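Local coordinates for putative isochorismatase (Bordetella bronchiseptica, PDB 3UAO), which catalyses the hydrolysis of maleamate to maleate and ammonia, a step in the bacterial degradation of nicotinate (vitamin B3), at residues G28-R32 against Q33-A37; D101-I104 against F105-K108. All coordinates share one frame; numbering follows the deposited sequence.

Contact 1 (G28-R32 against Q33-A37); sequences GSYER and QGFGA
Y30 and F35 form the aromatic part of this helix end: the edge of the Y30 ring is turned toward the face of F35, a T-shaped pair with centroids 5.5 Å apart and planes at 71°. Y30 CD1 leads, 3.8 Å from F35 CB. F35 has CG anti to its carbonyl carbon (chi1 -76°), which brings the ring back beside the helix, where Y30 O meets its edge.

Backbone bonds close the last turn. Q33 N donates to S29 O at 2.9 Å. Beyond it, F35 N reaches back to Y30 O at 2.8 Å and G34 N bonds to E31 O at 3.2 Å; this nested pair, with positive phi at G34, is a Schellman motif. The aliphatic part of Q33 lies against the same S29 carbonyl, CG 3.3 Å from S29 O, while its amide NE2 is bonded to G63 O of the second subunit.

Helix 28-32 and the loop that leads on to strand 45-50 lie against helix 199-212, where F207 makes a further edge-to-face pair with Y30 and both aromatic side chains touch Q211 and K212.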
loop_
_atom_site.group_PDB
_atom_site.type_symbol
_atom_site.label_atom_id
_atom_site.label_comp_id
_atom_site.label_asym_id
_atom_site.label_seq_id
_atom_site.Cartn_x
_atom_site.Cartn_y
_atom_site.Cartn_z
ATOM N N GLY A 28 -3.937 -28.751 19.728
ATOM C CA GLY A 28 -5.310 -29.197 19.483
ATOM C C GLY A 28 -6.269 -28.031 19.257
ATOM O O GLY A 28 -7.277 -28.168 18.536
ATOM N N SER A 29 -5.958 -26.898 19.888
ATOM C CA SER A 29 -6.646 -25.619 19.675
ATOM C C SER A 29 -6.896 -25.232 18.201
ATOM O O SER A 29 -7.922 -24.633 17.867
ATOM C CB SER A 29 -5.838 -24.492 20.315
ATOM O OG SER A 29 -4.665 -24.217 19.571
ATOM N N TYR A 30 -5.954 -25.552 17.331
ATOM C CA TYR A 30 -6.133 -25.267 15.908
ATOM C C TYR A 30 -7.361 -25.932 15.294
ATOM O O TYR A 30 -8.147 -25.269 14.640
ATOM C CB TYR A 30 -4.880 -25.633 15.103
ATOM C CG TYR A 30 -3.714 -24.717 15.340
ATOM C CD1 TYR A 30 -3.538 -23.579 14.557
ATOM C CD2 TYR A 30 -2.791 -24.968 16.351
ATOM C CE1 TYR A 30 -2.436 -22.724 14.721
ATOM C CE2 TYR A 30 -1.699 -24.099 16.555
ATOM C CZ TYR A 30 -1.526 -22.982 15.726
ATOM O OH TYR A 30 -0.478 -22.142 15.951
ATOM N N GLU A 31 -7.532 -27.228 15.480
ATOM C CA GLU A 31 -8.705 -27.893 14.904
ATOM C C GLU A 31 -9.983 -27.440 15.633
ATOM O O GLU A 31 -11.000 -27.214 14.983
ATOM C CB GLU A 31 -8.514 -29.431 14.861
ATOM C CG GLU A 31 -9.450 -30.311 13.893
ATOM C CD GLU A 31 -9.472 -29.932 12.340
ATOM O OE1 GLU A 31 -8.488 -29.343 11.775
ATOM O OE2 GLU A 31 -10.510 -30.257 11.674
ATOM N N ARG A 32 -9.930 -27.279 16.952
ATOM C CA ARG A 32 -11.077 -26.784 17.719
ATOM C C ARG A 32 -11.602 -25.436 17.255
ATOM O O ARG A 32 -12.798 -25.216 17.163
ATOM C CB ARG A 32 -10.736 -26.634 19.202
ATOM C CG ARG A 32 -11.079 -27.829 20.058
ATOM C CD ARG A 32 -11.024 -27.500 21.562
ATOM N NE ARG A 32 -9.655 -27.479 22.107
ATOM C CZ ARG A 32 -8.945 -26.379 22.376
ATOM N NH1 ARG A 32 -9.422 -25.141 22.141
ATOM N NH2 ARG A 32 -7.724 -26.521 22.882
ATOM N N GLN A 33 -10.694 -24.512 16.995
ATOM C CA GLN A 33 -11.081 -23.146 16.679
ATOM C C GLN A 33 -11.261 -22.950 15.198
ATOM O O GLN A 33 -11.538 -21.855 14.756
ATOM C CB GLN A 33 -10.046 -22.179 17.211
ATOM C CG GLN A 33 -9.945 -22.194 18.691
ATOM C CD GLN A 33 -8.816 -21.354 19.140
ATOM O OE1 GLN A 33 -8.064 -20.827 18.313
ATOM N NE2 GLN A 33 -8.657 -21.232 20.442
ATOM N N GLY A 34 -11.074 -24.026 14.443
ATOM C CA GLY A 34 -11.453 -24.091 13.058
ATOM C C GLY A 34 -10.405 -23.556 12.120
ATOM O O GLY A 34 -10.740 -23.081 11.051
ATOM N N PHE A 35 -9.136 -23.675 12.513
ATOM C CA PHE A 35 -7.998 -23.400 11.643
ATOM C C PHE A 35 -7.779 -24.487 10.589
ATOM O O PHE A 35 -8.324 -25.592 10.673
ATOM C CB PHE A 35 -6.719 -23.187 12.476
ATOM C CG PHE A 35 -6.665 -21.843 13.153
ATOM C CD1 PHE A 35 -6.102 -20.756 12.513
ATOM C CD2 PHE A 35 -7.243 -21.658 14.387
ATOM C CE1 PHE A 35 -6.114 -19.528 13.092
ATOM C CE2 PHE A 35 -7.211 -20.433 14.982
ATOM C CZ PHE A 35 -6.652 -19.374 14.331
ATOM N N GLY A 36 -6.999 -24.134 9.579
ATOM C CA GLY A 36 -6.572 -25.060 8.572
ATOM C C GLY A 36 -7.644 -25.563 7.640
ATOM O O GLY A 36 -7.489 -26.671 7.106
ATOM N N ALA A 37 -8.719 -24.790 7.418
ATOM C CA ALA A 37 -9.743 -25.202 6.451
ATOM C C ALA A 37 -9.128 -25.176 5.051
ATOM O O ALA A 37 -8.134 -24.469 4.810
ATOM C CB ALA A 37 -10.981 -24.299 6.501
#

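Contact 2 (D101-I104 against F105-K108); sequences DGNI and FSIK
The N103 amide and the F105 ring lie side by side and point the same way, their planes 53° apart, so they do not stack. N103 OD1 comes 3.4 Å from F105 CB, beside the root of that side chain, and the two polar atoms of the amide, OD1 and ND2, carry its hydrogen bonds. OD1 accepts from S106 N at 3.0 Å, with the donor nearly along the C=O axis (165°). A second bond to OD1 from Y95 OH and one from ND2 to S140 O hold both ends of the amide and fix its flip. The F105 ring packs instead on Y95 and on M181 of the second subunit.

S106 returns the bond. With chi1 at 68°, its OG sits between backbone N and carbonyl carbon and turns back to the loop, where it accepts from N103 N at 3.0 Å in a nearly straight bond.

Next to N103, I104 O accepts from both K108 N, at 3.2 Å, and I107 N, at 2.9 Å. I107 lays CG1 3.4 Å from N103 O, and its CD1 approaches I104 CD1 at 4.3 Å, a loose apolar touch. Two further subunits reach this contact: K108 NZ bonds to the carbonyls of R210 and A214 of the second subunit, while G102 O accepts from Q156 of the third subunit.

In this isochorismatase-family fold, the loop from strand 87-93 thus passes into a helix through the reciprocal bonds between N103 and S106: they make a capping box, with N103 as N-cap, at the start of helix 105-108.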
loop_
_atom_site.group_PDB
_atom_site.type_symbol
_atom_site.label_atom_id
_atom_site.label_comp_id
_atom_site.label_asym_id
_atom_site.label_seq_id
_atom_site.Cartn_x
_atom_site.Cartn_y
_atom_site.Cartn_z
ATOM N N ASP A 101 18.860 3.319 -0.376
ATOM C CA ASP A 101 17.650 2.739 0.177
ATOM C C ASP A 101 17.904 1.714 1.288
ATOM O O ASP A 101 17.065 0.873 1.514
ATOM C CB ASP A 101 16.826 2.106 -0.952
ATOM C CG ASP A 101 17.597 1.104 -1.757
ATOM O OD1 ASP A 101 18.826 0.963 -1.587
ATOM O OD2 ASP A 101 16.968 0.486 -2.614
ATOM N N GLY A 102 19.070 1.793 1.946
ATOM C CA GLY A 102 19.422 0.952 3.108
ATOM C C GLY A 102 18.338 1.159 4.169
ATOM O O GLY A 102 17.917 2.294 4.399
ATOM N N ASN A 103 17.850 0.084 4.786
ATOM C CA ASN A 103 16.599 0.182 5.539
ATOM C C ASN A 103 16.647 -0.578 6.867
ATOM O O ASN A 103 17.726 -0.797 7.393
ATOM C CB ASN A 103 15.408 -0.174 4.632
ATOM C CG ASN A 103 15.420 -1.612 4.188
ATOM O OD1 ASN A 103 16.265 -2.408 4.642
ATOM N ND2 ASN A 103 14.479 -1.967 3.285
ATOM N N ILE A 104 15.495 -0.919 7.449
ATOM C CA ILE A 104 15.484 -1.589 8.743
ATOM C C ILE A 104 15.877 -3.049 8.524
ATOM O O ILE A 104 16.783 -3.560 9.181
ATOM C CB ILE A 104 14.131 -1.438 9.410
ATOM C CG1 ILE A 104 13.736 0.033 9.441
ATOM C CG2 ILE A 104 14.134 -1.965 10.838
ATOM C CD1 ILE A 104 14.805 0.918 10.072
ATOM N N PHE A 105 15.252 -3.710 7.554
ATOM C CA PHE A 105 15.622 -5.071 7.168
ATOM C C PHE A 105 17.126 -5.287 7.024
ATOM O O PHE A 105 17.642 -6.353 7.448
ATOM C CB PHE A 105 14.976 -5.370 5.823
ATOM C CG PHE A 105 15.055 -6.810 5.379
ATOM C CD1 PHE A 105 15.035 -7.862 6.286
ATOM C CD2 PHE A 105 15.070 -7.101 4.039
ATOM C CE1 PHE A 105 15.065 -9.198 5.848
ATOM C CE2 PHE A 105 15.123 -8.429 3.598
ATOM C CZ PHE A 105 15.127 -9.474 4.508
ATOM N N SER A 106 17.821 -4.344 6.365
ATOM C CA SER A 106 19.276 -4.483 6.128
ATOM C C SER A 106 20.165 -4.055 7.322
ATOM O O SER A 106 21.375 -4.132 7.234
ATOM C CB SER A 106 19.732 -3.738 4.861
ATOM O OG SER A 106 19.643 -2.332 4.967
ATOM N N ILE A 107 19.555 -3.609 8.426
ATOM C CA ILE A 107 20.232 -3.479 9.709
ATOM C C ILE A 107 20.179 -4.822 10.404
ATOM O O ILE A 107 21.207 -5.329 10.888
ATOM C CB ILE A 107 19.582 -2.403 10.614
ATOM C CG1 ILE A 107 19.830 -0.991 10.059
ATOM C CG2 ILE A 107 20.124 -2.514 12.028
ATOM C CD1 ILE A 107 18.954 0.084 10.633
ATOM N N LYS A 108 18.987 -5.409 10.464
ATOM C CA LYS A 108 18.816 -6.751 11.052
ATOM C C LYS A 108 19.638 -7.800 10.334
ATOM O O LYS A 108 20.250 -8.638 10.974
ATOM C CB LYS A 108 17.357 -7.214 10.996
ATOM C CG LYS A 108 16.454 -6.757 12.108
ATOM C CD LYS A 108 16.997 -7.035 13.505
ATOM C CE LYS A 108 17.013 -8.525 13.862
ATOM N NZ LYS A 108 17.351 -8.676 15.316
#

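The two contacts come in series along the chain, contact 1 ahead of strand 45-50 and contact 2 between strands 87-93 and 135-139 of the six-stranded parallel sheet. Their centres lie 36 Å apart and their nearest atoms about 22 Å, so within one subunit they do not touch. They are complementary, one closing a short helix and the other opening one. The assembly brings the two regions together across subunits, since K108 NZ bonds to A37 O of the second subunit and A37 O of contact 1 likewise meets K108 of its partner. Both contacts therefore belong to the subunit interfaces of the four-chain assembly.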